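Local coordinates for protein UspA1 (Moraxella catarrhalis, PDB 3NTN) that serves as a trimeric autotransporter adhesin of the outer membrane, probably attaching the bacterium to host fibronectin and the receptor CEACAM1, at residues E7-G12 with N17-R22; D66-L71 with N75-E80; E80-I85 with N89-G94; H119-K124 with K160-V165; G170-T175 with G182-A187. One frame throughout, in Å; residues are numbered along the deposited sequence. Where two conformers were deposited one is given.

Interaction 1 of 5, residues E7-G12 with N17-R22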
# COMPACT_ATOMS: atom_id res chain seq x y z
N GLU B 7 -36.54 1.63 19.66
CA GLU B 7 -36.18 0.27 20.02
C GLU B 7 -34.68 0.15 20.19
O GLU B 7 -33.90 0.53 19.30
CB GLU B 7 -36.62 -0.70 18.93
CG GLU B 7 -37.10 -2.05 19.43
CD GLU B 7 -37.65 -2.92 18.32
OE1 GLU B 7 -38.83 -3.37 18.42
OE2 GLU B 7 -36.90 -3.12 17.33
N ASN B 8 -34.31 -0.34 21.37
CA ASN B 8 -32.96 -0.74 21.71
C ASN B 8 -31.90 0.35 21.51
O ASN B 8 -30.73 0.03 21.27
CB ASN B 8 -32.57 -2.04 20.98
CG ASN B 8 -33.50 -3.19 21.32
OD1 ASN B 8 -33.83 -3.41 22.49
ND2 ASN B 8 -33.91 -3.95 20.31
N SER B 9 -32.31 1.62 21.62
CA SER B 9 -31.33 2.69 21.56
C SER B 9 -30.68 3.04 22.94
O SER B 9 -31.31 2.91 24.00
CB SER B 9 -31.86 3.90 20.80
OG SER B 9 -32.79 4.63 21.55
N THR B 10 -29.41 3.44 22.90
CA THR B 10 -28.61 3.66 24.11
C THR B 10 -27.76 4.93 24.02
O THR B 10 -26.98 5.10 23.08
CB THR B 10 -27.68 2.43 24.43
OG1 THR B 10 -28.49 1.26 24.59
CG2 THR B 10 -26.83 2.65 25.71
N VAL B 11 -27.97 5.82 25.00
CA VAL B 11 -27.02 6.85 25.49
C VAL B 11 -26.99 6.53 27.00
O VAL B 11 -27.99 6.70 27.68
CB VAL B 11 -27.62 8.26 25.33
CG1 VAL B 11 -26.58 9.33 25.70
CG2 VAL B 11 -28.23 8.47 23.92
N GLY B 12 -25.89 6.06 27.59
CA GLY B 12 -24.51 6.27 27.25
C GLY B 12 -24.18 7.12 28.48
O GLY B 12 -23.99 6.61 29.60
N ASN B 17 -26.42 14.20 23.53
CA ASN B 17 -26.24 13.00 22.72
C ASN B 17 -27.58 12.44 22.31
O ASN B 17 -28.52 12.52 23.04
CB ASN B 17 -25.43 11.94 23.47
CG ASN B 17 -24.00 12.37 23.67
OD1 ASN B 17 -23.38 12.95 22.77
ND2 ASN B 17 -23.47 12.10 24.84
N GLN B 18 -27.67 11.87 21.12
CA GLN B 18 -28.95 11.40 20.64
C GLN B 18 -28.74 10.06 19.98
O GLN B 18 -27.91 9.93 19.12
CB GLN B 18 -29.55 12.41 19.63
CG GLN B 18 -30.25 13.63 20.27
CD GLN B 18 -30.42 14.82 19.29
OE1 GLN B 18 -31.54 15.29 19.03
NE2 GLN B 18 -29.29 15.30 18.75
N ALA B 19 -29.50 9.05 20.38
CA ALA B 19 -29.45 7.76 19.70
C ALA B 19 -30.83 7.57 19.07
O ALA B 19 -31.67 6.87 19.59
CB ALA B 19 -29.13 6.67 20.67
N LYS B 20 -31.06 8.26 17.96
CA LYS B 20 -32.38 8.26 17.30
C LYS B 20 -32.64 7.01 16.44
O LYS B 20 -33.78 6.72 16.14
CB LYS B 20 -32.56 9.52 16.45
CG LYS B 20 -32.45 10.82 17.23
CD LYS B 20 -32.22 12.02 16.32
CE LYS B 20 -33.07 13.21 16.76
NZ LYS B 20 -32.88 14.41 15.88
N GLY B 21 -31.59 6.31 16.02
CA GLY B 21 -31.76 5.15 15.13
C GLY B 21 -32.15 3.94 15.94
O GLY B 21 -31.69 3.80 17.09
N ARG B 22 -33.02 3.08 15.39
CA ARG B 22 -33.25 1.75 15.97
C ARG B 22 -31.92 1.01 16.22
O ARG B 22 -31.07 0.98 15.34
CB ARG B 22 -34.13 0.93 15.03
CG ARG B 22 -34.81 -0.25 15.68
CD ARG B 22 -36.05 -0.77 14.90
NE ARG B 22 -35.87 -0.88 13.43
CZ ARG B 22 -35.14 -1.82 12.83
NH1 ARG B 22 -34.51 -2.75 13.55
NH2 ARG B 22 -35.04 -1.82 11.50

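Interaction 2 of 5, residues D66-L71 with N75-E80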
# COMPACT_ATOMS: atom_id res chain seq x y z
N ASP B 66 -24.19 3.74 4.42
CA ASP B 66 -24.27 2.44 5.00
C ASP B 66 -22.86 1.88 5.26
O ASP B 66 -21.98 2.03 4.43
CB ASP B 66 -25.14 1.51 4.17
CG ASP B 66 -26.60 1.98 4.10
OD1 ASP B 66 -27.33 1.43 3.23
OD2 ASP B 66 -27.03 2.87 4.90
N ASN B 67 -22.66 1.29 6.44
CA ASN B 67 -21.40 0.61 6.84
C ASN B 67 -20.15 1.50 6.89
O ASN B 67 -19.04 1.01 7.03
CB ASN B 67 -21.13 -0.67 6.02
CG ASN B 67 -22.38 -1.50 5.81
OD1 ASN B 67 -23.14 -1.79 6.76
ND2 ASN B 67 -22.63 -1.87 4.55
N ALA B 68 -20.36 2.81 6.83
CA ALA B 68 -19.27 3.80 6.96
C ALA B 68 -18.52 3.61 8.25
O ALA B 68 -19.11 3.35 9.28
CB ALA B 68 -19.84 5.27 6.85
N VAL B 69 -17.20 3.76 8.18
CA VAL B 69 -16.34 3.78 9.36
C VAL B 69 -15.60 5.09 9.26
O VAL B 69 -14.95 5.37 8.22
CB VAL B 69 -15.35 2.57 9.39
CG1 VAL B 69 -14.30 2.71 10.51
CG2 VAL B 69 -16.10 1.28 9.51
N ALA B 70 -15.71 5.93 10.29
CA ALA B 70 -15.07 7.25 10.27
C ALA B 70 -14.45 7.43 11.66
O ALA B 70 -15.16 7.61 12.67
CB ALA B 70 -16.10 8.33 9.97
N LEU B 71 -13.14 7.37 11.72
CA LEU B 71 -12.51 7.24 13.02
C LEU B 71 -11.35 8.22 13.08
O LEU B 71 -10.41 8.10 12.31
CB LEU B 71 -12.07 5.77 13.19
CG LEU B 71 -11.23 5.24 14.35
CD1 LEU B 71 -11.78 5.65 15.71
CD2 LEU B 71 -11.11 3.69 14.24
N ASN B 75 -13.32 13.06 9.69
CA ASN B 75 -13.58 12.12 8.61
C ASN B 75 -15.06 12.17 8.20
O ASN B 75 -15.92 11.86 9.03
CB ASN B 75 -13.17 10.74 9.02
CG ASN B 75 -11.70 10.67 9.37
OD1 ASN B 75 -10.85 10.65 8.47
ND2 ASN B 75 -11.38 10.67 10.67
N THR B 76 -15.34 12.61 6.98
CA THR B 76 -16.70 12.66 6.44
C THR B 76 -16.88 11.53 5.41
O THR B 76 -16.20 11.53 4.37
CB THR B 76 -16.97 13.98 5.73
OG1 THR B 76 -16.66 15.11 6.60
CG2 THR B 76 -18.44 14.04 5.22
N ILE B 77 -17.80 10.60 5.67
CA ILE B 77 -18.12 9.55 4.71
C ILE B 77 -19.57 9.61 4.29
O ILE B 77 -20.43 9.46 5.12
CB ILE B 77 -17.87 8.18 5.27
CG1 ILE B 77 -16.39 8.01 5.57
CG2 ILE B 77 -18.21 7.17 4.24
CD1 ILE B 77 -16.18 6.97 6.50
N GLU B 78 -19.81 9.85 3.00
CA GLU B 78 -21.15 9.96 2.49
C GLU B 78 -21.32 8.99 1.31
O GLU B 78 -22.26 9.08 0.58
CB GLU B 78 -21.44 11.42 2.09
CG GLU B 78 -21.73 12.41 3.26
CD GLU B 78 -21.38 13.91 2.95
OE1 GLU B 78 -20.77 14.23 1.88
OE2 GLU B 78 -21.67 14.77 3.83
N GLY B 79 -20.39 8.05 1.15
CA GLY B 79 -20.44 7.10 0.01
C GLY B 79 -20.50 5.71 0.58
O GLY B 79 -19.82 5.45 1.57
N GLU B 80 -21.34 4.84 0.03
CA GLU B 80 -21.48 3.50 0.62
C GLU B 80 -20.15 2.69 0.78
O GLU B 80 -19.20 2.85 -0.02
CB GLU B 80 -22.52 2.69 -0.12
CG GLU B 80 -23.95 3.26 -0.06
CD GLU B 80 -25.01 2.17 -0.29
OE1 GLU B 80 -24.60 1.04 -0.67
OE2 GLU B 80 -26.25 2.42 -0.08

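Interaction 3 of 5, residues E80-I85 with N89-G94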
# COMPACT_ATOMS: atom_id res chain seq x y z
N GLU B 80 -21.34 4.84 0.03
CA GLU B 80 -21.48 3.50 0.62
C GLU B 80 -20.15 2.69 0.78
O GLU B 80 -19.20 2.85 -0.02
CB GLU B 80 -22.52 2.69 -0.12
CG GLU B 80 -23.95 3.26 -0.06
CD GLU B 80 -25.01 2.17 -0.29
OE1 GLU B 80 -24.60 1.04 -0.67
OE2 GLU B 80 -26.25 2.42 -0.08
N ASN B 81 -20.09 1.88 1.84
CA ASN B 81 -19.04 0.86 2.04
C ASN B 81 -17.64 1.48 1.99
O ASN B 81 -16.70 0.92 1.44
CB ASN B 81 -19.25 -0.33 1.05
CG ASN B 81 -20.59 -1.07 1.30
OD1 ASN B 81 -20.98 -1.27 2.45
ND2 ASN B 81 -21.29 -1.48 0.24
N SER B 82 -17.52 2.65 2.59
CA SER B 82 -16.30 3.38 2.61
C SER B 82 -15.82 3.50 4.02
O SER B 82 -16.64 3.38 4.96
CB SER B 82 -16.51 4.77 2.02
OG SER B 82 -16.64 4.65 0.65
N VAL B 83 -14.51 3.74 4.15
CA VAL B 83 -13.80 3.86 5.44
C VAL B 83 -12.89 5.10 5.38
O VAL B 83 -12.26 5.34 4.37
CB VAL B 83 -12.98 2.56 5.67
CG1 VAL B 83 -12.00 2.67 6.89
CG2 VAL B 83 -13.93 1.37 5.82
N ALA B 84 -12.84 5.89 6.45
CA ALA B 84 -11.78 6.89 6.60
C ALA B 84 -11.27 6.86 8.03
O ALA B 84 -12.03 7.11 8.97
CB ALA B 84 -12.30 8.26 6.30
N ILE B 85 -9.96 6.65 8.20
CA ILE B 85 -9.37 6.65 9.51
C ILE B 85 -8.23 7.61 9.43
O ILE B 85 -7.40 7.50 8.51
CB ILE B 85 -8.91 5.24 9.91
CG1 ILE B 85 -10.12 4.29 9.95
CG2 ILE B 85 -8.13 5.23 11.31
CD1 ILE B 85 -9.72 2.81 10.09
N ASN B 89 -10.53 13.88 6.09
CA ASN B 89 -10.69 13.07 4.89
C ASN B 89 -12.19 13.16 4.53
O ASN B 89 -13.02 13.37 5.43
CB ASN B 89 -10.28 11.61 5.14
CG ASN B 89 -8.83 11.46 5.65
OD1 ASN B 89 -7.88 11.94 5.02
ND2 ASN B 89 -8.66 10.75 6.77
N THR B 90 -12.53 13.08 3.25
CA THR B 90 -13.92 13.16 2.81
C THR B 90 -14.14 12.15 1.69
O THR B 90 -13.34 12.13 0.77
CB THR B 90 -14.28 14.54 2.26
OG1 THR B 90 -14.05 15.56 3.25
CG2 THR B 90 -15.77 14.58 1.76
N VAL B 91 -15.23 11.34 1.79
CA VAL B 91 -15.75 10.49 0.70
C VAL B 91 -17.16 10.97 0.43
O VAL B 91 -17.98 10.97 1.32
CB VAL B 91 -15.75 8.93 1.07
CG1 VAL B 91 -16.36 8.02 -0.07
CG2 VAL B 91 -14.36 8.45 1.43
N LYS B 92 -17.45 11.39 -0.80
CA LYS B 92 -18.72 12.03 -1.12
C LYS B 92 -19.68 10.97 -1.64
O LYS B 92 -19.26 9.88 -1.99
CB LYS B 92 -18.52 13.12 -2.20
CG LYS B 92 -17.78 14.38 -1.79
CD LYS B 92 -17.87 15.46 -2.87
CE LYS B 92 -17.19 16.75 -2.42
NZ LYS B 92 -17.33 17.85 -3.43
N LYS B 93 -20.96 11.30 -1.67
CA LYS B 93 -22.04 10.46 -2.20
C LYS B 93 -21.70 10.08 -3.64
O LYS B 93 -21.36 10.94 -4.42
CB LYS B 93 -23.32 11.29 -2.14
CG LYS B 93 -24.65 10.53 -2.22
CD LYS B 93 -25.79 11.43 -2.80
CE LYS B 93 -27.13 10.69 -2.72
NZ LYS B 93 -28.26 11.33 -3.43
N GLY B 94 -21.79 8.79 -3.99
CA GLY B 94 -21.36 8.34 -5.34
C GLY B 94 -19.84 8.10 -5.52
O GLY B 94 -19.34 8.04 -6.66
O HOH W 1 -22.79 6.10 -2.22

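Interaction 4 of 5, residues H119-K124 with K160-V165. With SO4 (sulfate ion), chain G.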
# COMPACT_ATOMS: atom_id res chain seq x y z
N HIS B 119 -0.55 11.02 4.70
CA HIS B 119 -0.80 12.47 4.81
C HIS B 119 -0.59 13.18 3.47
O HIS B 119 0.42 12.95 2.78
CB HIS B 119 0.14 13.05 5.90
CG HIS B 119 0.07 14.54 6.05
ND1 HIS B 119 1.17 15.35 5.89
CD2 HIS B 119 -0.96 15.35 6.36
CE1 HIS B 119 0.82 16.61 6.10
NE2 HIS B 119 -0.47 16.64 6.38
N ASN B 120 -1.53 14.08 3.14
CA ASN B 120 -1.52 14.82 1.88
C ASN B 120 -1.69 13.92 0.65
O ASN B 120 -1.27 14.24 -0.45
CB ASN B 120 -0.23 15.61 1.70
CG ASN B 120 -0.12 16.75 2.62
OD1 ASN B 120 -1.12 17.28 3.09
ND2 ASN B 120 1.11 17.18 2.89
N THR B 121 -2.29 12.77 0.82
CA THR B 121 -2.43 11.85 -0.30
C THR B 121 -3.59 12.23 -1.24
O THR B 121 -4.67 12.54 -0.77
CB THR B 121 -2.48 10.41 0.23
OG1 THR B 121 -1.16 10.06 0.69
CG2 THR B 121 -2.88 9.42 -0.88
N ALA B 122 -3.36 12.21 -2.56
CA ALA B 122 -4.46 12.43 -3.50
C ALA B 122 -4.92 11.20 -4.29
O ALA B 122 -4.10 10.37 -4.70
CB ALA B 122 -4.14 13.60 -4.46
N GLY B 123 -6.25 11.10 -4.50
CA GLY B 123 -6.87 10.11 -5.37
C GLY B 123 -6.56 10.43 -6.82
O GLY B 123 -6.34 11.60 -7.20
N LYS B 124 -6.54 9.39 -7.65
CA LYS B 124 -6.24 9.54 -9.09
C LYS B 124 -7.05 8.53 -9.88
O LYS B 124 -7.18 7.38 -9.48
CB LYS B 124 -4.75 9.30 -9.33
CG LYS B 124 -4.15 10.12 -10.47
CD LYS B 124 -2.65 9.89 -10.50
CE LYS B 124 -2.13 9.84 -11.92
NZ LYS B 124 -0.75 10.36 -11.89
N LYS B 160 4.55 15.65 -4.21
CA LYS B 160 4.82 15.12 -2.87
C LYS B 160 4.69 13.62 -2.88
O LYS B 160 3.87 13.07 -2.12
CB LYS B 160 3.85 15.71 -1.84
CG LYS B 160 4.33 17.01 -1.20
CD LYS B 160 3.20 17.77 -0.52
CE LYS B 160 3.59 19.23 -0.29
NZ LYS B 160 2.42 20.07 0.10
N GLU B 161 5.45 12.97 -3.78
CA GLU B 161 5.36 11.49 -3.96
C GLU B 161 6.05 10.74 -2.80
O GLU B 161 6.84 11.33 -2.07
CB GLU B 161 5.96 11.06 -5.32
CG GLU B 161 5.21 11.58 -6.56
CD GLU B 161 5.53 13.05 -6.90
OE1 GLU B 161 4.99 13.58 -7.88
OE2 GLU B 161 6.32 13.67 -6.17
N ARG B 162 5.74 9.45 -2.60
CA ARG B 162 6.39 8.68 -1.56
C ARG B 162 7.02 7.43 -2.15
O ARG B 162 6.33 6.65 -2.85
CB ARG B 162 5.44 8.20 -0.43
CG ARG B 162 4.99 9.22 0.54
CD ARG B 162 4.12 8.65 1.66
NE ARG B 162 3.84 9.73 2.58
CZ ARG B 162 2.77 10.52 2.56
NH1 ARG B 162 1.79 10.37 1.68
NH2 ARG B 162 2.69 11.50 3.45
N GLN B 163 8.29 7.21 -1.77
CA GLN B 163 8.93 5.94 -2.07
C GLN B 163 8.20 4.77 -1.42
O GLN B 163 7.65 4.88 -0.33
CB GLN B 163 10.38 6.00 -1.63
CG GLN B 163 11.25 7.01 -2.43
CD GLN B 163 12.66 7.07 -1.91
OE1 GLN B 163 12.88 7.23 -0.70
NE2 GLN B 163 13.65 6.93 -2.82
N ILE B 164 8.15 3.64 -2.09
CA ILE B 164 7.65 2.40 -1.46
C ILE B 164 8.85 1.51 -1.15
O ILE B 164 9.66 1.29 -2.05
CB ILE B 164 6.57 1.66 -2.29
CG1 ILE B 164 5.49 2.65 -2.72
CG2 ILE B 164 5.96 0.59 -1.38
CD1 ILE B 164 4.20 2.05 -3.46
N VAL B 165 9.02 1.09 0.10
CA VAL B 165 10.30 0.47 0.50
C VAL B 165 10.14 -0.96 1.05
O VAL B 165 9.02 -1.37 1.44
CB VAL B 165 11.08 1.32 1.54
CG1 VAL B 165 11.40 2.77 0.97
CG2 VAL B 165 10.37 1.35 2.89
S SO4 G . -1.84 13.97 -11.74
O1 SO4 G . -0.52 13.34 -11.60
O2 SO4 G . -1.82 15.23 -10.98
O3 SO4 G . -2.21 14.14 -13.16
O4 SO4 G . -2.89 13.14 -11.16

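Interaction 5 of 5, residues G170-T175 with G182-A187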
# COMPACT_ATOMS: atom_id res chain seq x y z
N GLY B 170 9.80 -8.85 -7.77
CA GLY B 170 8.58 -9.32 -8.44
C GLY B 170 8.91 -10.28 -9.53
O GLY B 170 10.00 -10.23 -10.11
N GLU B 171 7.97 -11.17 -9.80
CA GLU B 171 8.08 -12.02 -10.95
C GLU B 171 8.23 -11.20 -12.26
O GLU B 171 7.60 -10.17 -12.44
CB GLU B 171 6.89 -13.03 -10.96
CG GLU B 171 6.47 -13.52 -12.29
CD GLU B 171 5.25 -14.53 -12.24
OE1 GLU B 171 4.88 -15.05 -11.15
OE2 GLU B 171 4.69 -14.79 -13.33
N ILE B 172 9.13 -11.65 -13.13
CA ILE B 172 9.43 -10.97 -14.38
C ILE B 172 9.12 -11.93 -15.50
O ILE B 172 9.88 -12.89 -15.75
CB ILE B 172 10.87 -10.47 -14.41
CG1 ILE B 172 11.01 -9.32 -13.37
CG2 ILE B 172 11.28 -10.01 -15.85
CD1 ILE B 172 12.41 -8.89 -13.22
N SER B 173 7.96 -11.71 -16.10
CA SER B 173 7.38 -12.59 -17.11
C SER B 173 6.34 -11.76 -17.86
O SER B 173 6.00 -10.68 -17.43
CB SER B 173 6.77 -13.84 -16.51
OG SER B 173 5.50 -13.58 -15.94
N ASP B 174 5.89 -12.25 -18.99
CA ASP B 174 5.02 -11.48 -19.84
C ASP B 174 3.65 -11.28 -19.28
O ASP B 174 2.89 -10.52 -19.87
CB ASP B 174 4.98 -12.02 -21.31
CG ASP B 174 4.54 -13.50 -21.41
OD1 ASP B 174 4.22 -14.14 -20.37
OD2 ASP B 174 4.56 -14.01 -22.57
N THR B 175 3.29 -11.94 -18.16
CA THR B 175 1.97 -11.71 -17.60
C THR B 175 2.04 -11.20 -16.18
O THR B 175 1.02 -11.18 -15.52
CB THR B 175 1.04 -12.96 -17.61
OG1 THR B 175 1.74 -14.06 -17.01
CG2 THR B 175 0.53 -13.32 -19.10
N GLY B 182 14.08 -1.76 -7.28
CA GLY B 182 15.22 -1.11 -7.96
C GLY B 182 16.36 -2.03 -8.41
O GLY B 182 17.06 -1.72 -9.36
N SER B 183 16.52 -3.16 -7.74
CA SER B 183 17.54 -4.13 -8.07
C SER B 183 17.16 -4.89 -9.32
O SER B 183 17.99 -5.45 -10.01
CB SER B 183 17.77 -5.08 -6.90
OG SER B 183 16.75 -6.10 -6.83
N GLN B 184 15.88 -4.92 -9.64
CA GLN B 184 15.46 -5.60 -10.85
C GLN B 184 15.69 -4.70 -12.06
O GLN B 184 16.14 -5.16 -13.10
CB GLN B 184 14.02 -6.07 -10.72
CG GLN B 184 13.89 -7.05 -9.56
CD GLN B 184 12.52 -7.60 -9.45
OE1 GLN B 184 11.63 -6.91 -8.94
NE2 GLN B 184 12.29 -8.82 -10.01
N LEU B 185 15.41 -3.40 -11.90
CA LEU B 185 15.76 -2.45 -12.94
C LEU B 185 17.27 -2.33 -13.08
O LEU B 185 17.77 -2.24 -14.20
CB LEU B 185 15.13 -1.09 -12.67
CG LEU B 185 15.24 -0.03 -13.81
CD1 LEU B 185 14.22 -0.41 -14.88
CD2 LEU B 185 14.92 1.35 -13.33
N HIS B 186 17.97 -2.32 -11.96
CA HIS B 186 19.46 -2.34 -11.98
C HIS B 186 19.99 -3.51 -12.77
O HIS B 186 20.86 -3.33 -13.62
CB HIS B 186 20.06 -2.41 -10.57
CG HIS B 186 21.56 -2.30 -10.55
ND1 HIS B 186 22.23 -1.10 -10.40
CD2 HIS B 186 22.52 -3.25 -10.68
CE1 HIS B 186 23.53 -1.32 -10.43
NE2 HIS B 186 23.73 -2.61 -10.63
N ALA B 187 19.47 -4.71 -12.50
CA ALA B 187 19.94 -5.89 -13.21
C ALA B 187 19.75 -5.75 -14.72
O ALA B 187 20.68 -5.96 -15.46
CB ALA B 187 19.32 -7.25 -12.65

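Interaction 1 of 5, residues E7-G12 with N17-R22
N17, whose CB rests against V11 CG1 at 3.6 Å, has its amide held on both atoms: ND2 donates to G13 O and G29 O, and OD1 accepts from the backbone N of N32. With that end fixed, only the CB of N17 meets V11. The two methyls of V11 divide the work. CG1, anti to the backbone N (chi1 -174°), takes N17, and CG2 lies 3.8 Å from A19 CB. A19 CB also reaches the backbone, 3.6 Å from T10 O. Further along, S9 CB sits 3.2 Å from A19 O, while S9 OG is hydrogen-bonded to I6 O. At the open end E7 and R22 run side by side in the same direction. E7 CB lies 3.7 Å from R22 CG, and E7 OE2 rests 3.5 Å from R22 CD. The charged ends do not form a salt bridge: E7 OE2 is 4.5 Å from R22 NH1, and carboxylate and guanidinium planes stand 81° apart. The two segments run nearly antiparallel, yet each finds its backbone partners in the next coil of the beta-roll. T10 of strand 10-11 pairs with S24 and V26, at strand 25-26, and Q18 of strand 18-19 with N32 and A34, at strand 33-34.

Interaction 2 of 5, residues D66-L71 with N75-E80
I77 and A68 supply the main apolar contact, with the CG2 branch of I77 3.6 Å from A68 CB. This branch lies anti to the backbone N of I77 (chi1 -64° for CG1), which turns it to A68 and sends CG1 toward the backbone of V69. The end of that longer branch is doubtful in the model, because CD1 comes implausibly near V69 O, so its approach to A70 carries little weight. A sounder contact is that of A70 CB, 3.9 Å from N75 CB and 3.7 Å from N75 O.

Among polar groups, N75 ND2 is 3.2 Å from L71 O, but the angle is too poor for a hydrogen bond. The amide is engaged by other partners: ND2 donates to G86 O, and OD1 accepts from N89 ND2. N75 is thus buried with its polar end satisfied.

The charged pair closes the D66/E80 end of the contact, where E80 is exposed. D66 and E80 extend side by side, their carboxylate planes 36° apart, and D66 OD1 approaches E80 OE2 to 3.6 Å. Such like charges would be expected to raise the proton affinity of one of them; D66 OD2 is meanwhile bonded to the backbone N of K52.

The strand axes come within 6.7 Å, their N-to-C directions 170° apart, nearly antiparallel, facing each other across the roll. Strand 69-71 is flanked by 55-57 and 83-85, and strand 75-77 by 62-63 and 89-91. On the side turned away from 75-80, V69 and L71 pack on L71 of the second subunit, and L71 also on F55 of the third.

Interaction 3 of 5, residues E80-I85 with N89-G94
N89 CB meets A84 CB at 4.1 Å, the first point of a side chain that runs on through the interior of the roll. CG lies anti to the carbonyl carbon of N89 (chi1 -57°), carrying the amide toward the end of strand 83-85. There ND2 stops 3.9 Å from I85 O. Its bonds go to other coils: beside its bond to N75, ND2 donates to G102 O, and OD1 is hydrogen-bonded to T105 OG1, so both polar atoms of this buried group have partners. The second contact is between V91 of strand 89-91 and S82, just before strand 83-85: V91 CG1 lies 3.5 Å from S82 OG. That hydroxyl is itself fixed, donating to E80 O at 3.2 Å from well above the carbonyl plane (56° out of it) and accepting from V98 N. Where the segments spread apart, a water takes a hydrogen from E80 N at 3.0 Å and, weakly, one from G94 N at 3.4 Å. Only 202 Å² is buried in all, and the chain directions are 174° apart. Two short facing strands, with A84 and S82 facing N89 and V91, and asparagines bonded to one another from coil to coil, are consistent with the left-handed parallel beta-roll of YadA-like heads.

Interaction 4 of 5, residues H119-K124 with K160-V165
R162 grips the carbonyl oxygen of H119 with both terminal nitrogens, end-on, and so ties the neck of this trimeric autotransporter adhesin to the last part of its beta-roll head. The shorter bond runs from R162 NH2 to H119 O, 2.8 Å long with an N-H...O angle of 157°. It lies in the carbonyl plane, on a lone pair. The second, from R162 NH1 to the same H119 O, is longer at 3.1 Å and more bent at 137°. This one acceptor lies close to the guanidinium plane (5° out of it), so the group meets the carbonyl with its edge. R162 reaches it by a chain extended from CG to NE. Other bonds fix the guanidinium's rotation: NH1 also donates to V155 O, and NE to N150 O of the third subunit, which makes this one buried cation a link between head, neck and a neighbouring chain. T121 crosses the arginine at about a right angle, and its OG1 is held by L117 O. Packing beyond this is thin: K160 and N120 cross at a slant, with K160 CD 4.0 Å from N120 ND2, and the whole contact buries 183 Å². Strand 164-165 continues into a parallel ladder with the third subunit. At the far end of 119-124, K124 holds a sulfate, probably from the crystallisation liquor: O4 lies 3.3 Å from K124 CD, and K124 NZ donates to O1 at 3.0 Å.

Interaction 5 of 5, residues G170-T175 with G182-A187
Q184 and G170 are joined by two hydrogen bonds that pair the side-chain amide with the backbone N and O of a single residue. Q184 NE2 donates to G170 O at 2.7 Å, nearly straight at 165°, and the acceptor lies in the amide plane of Q184 and offers a lone pair. In return G170 N donates to Q184 OE1 at 2.9 Å, also close to straight (162°). OE1 accepts from N181 N as well, so two backbone N-H groups and one carbonyl hold the amide and fix its rotation. The extended chain of Q184 brings it from the helix across to the loop. N181 and Q184 belong to the DAVNGSQL sequence, the neck signature of trimeric autotransporter adhesins, where the chain passes from the neck loop into the stalk helix 182-217.

Van der Waals contact comes from I172, which slides past Q184 in the opposite direction: its CD1 lies beside the amide, 3.2 Å from Q184 NE2, and 4.1 Å from Q184 CB. I172 also packs on L185 of the third subunit, while L185 of this chain packs on I172 of the second.

Within the loop, S173 OG donates to E171 OE2 at 3.0 Å, using the carboxylate lone pair that faces away from its other oxygen.

The five contacts follow one another along an elongated subunit. Interactions 1, 2 and 3 all reach the long parallel sheet of the head; the centre of interaction 1 is 19 Å from that of interaction 2. Interactions 2 and 3 are only 5 Å apart by centres, share E80 and touch directly, with a probable hydrogen bond of 2.7 Å from E78 N to V91 O. Interaction 4, 19 Å from interaction 3 by centres, carries the sulfate. The centre of interaction 5 lies about 23 Å from that of interaction 4, their nearest atoms about 7 Å apart, and it starts the helix whose far end carries H216, which with H220 just beyond it binds nickel. All five touch the second subunit.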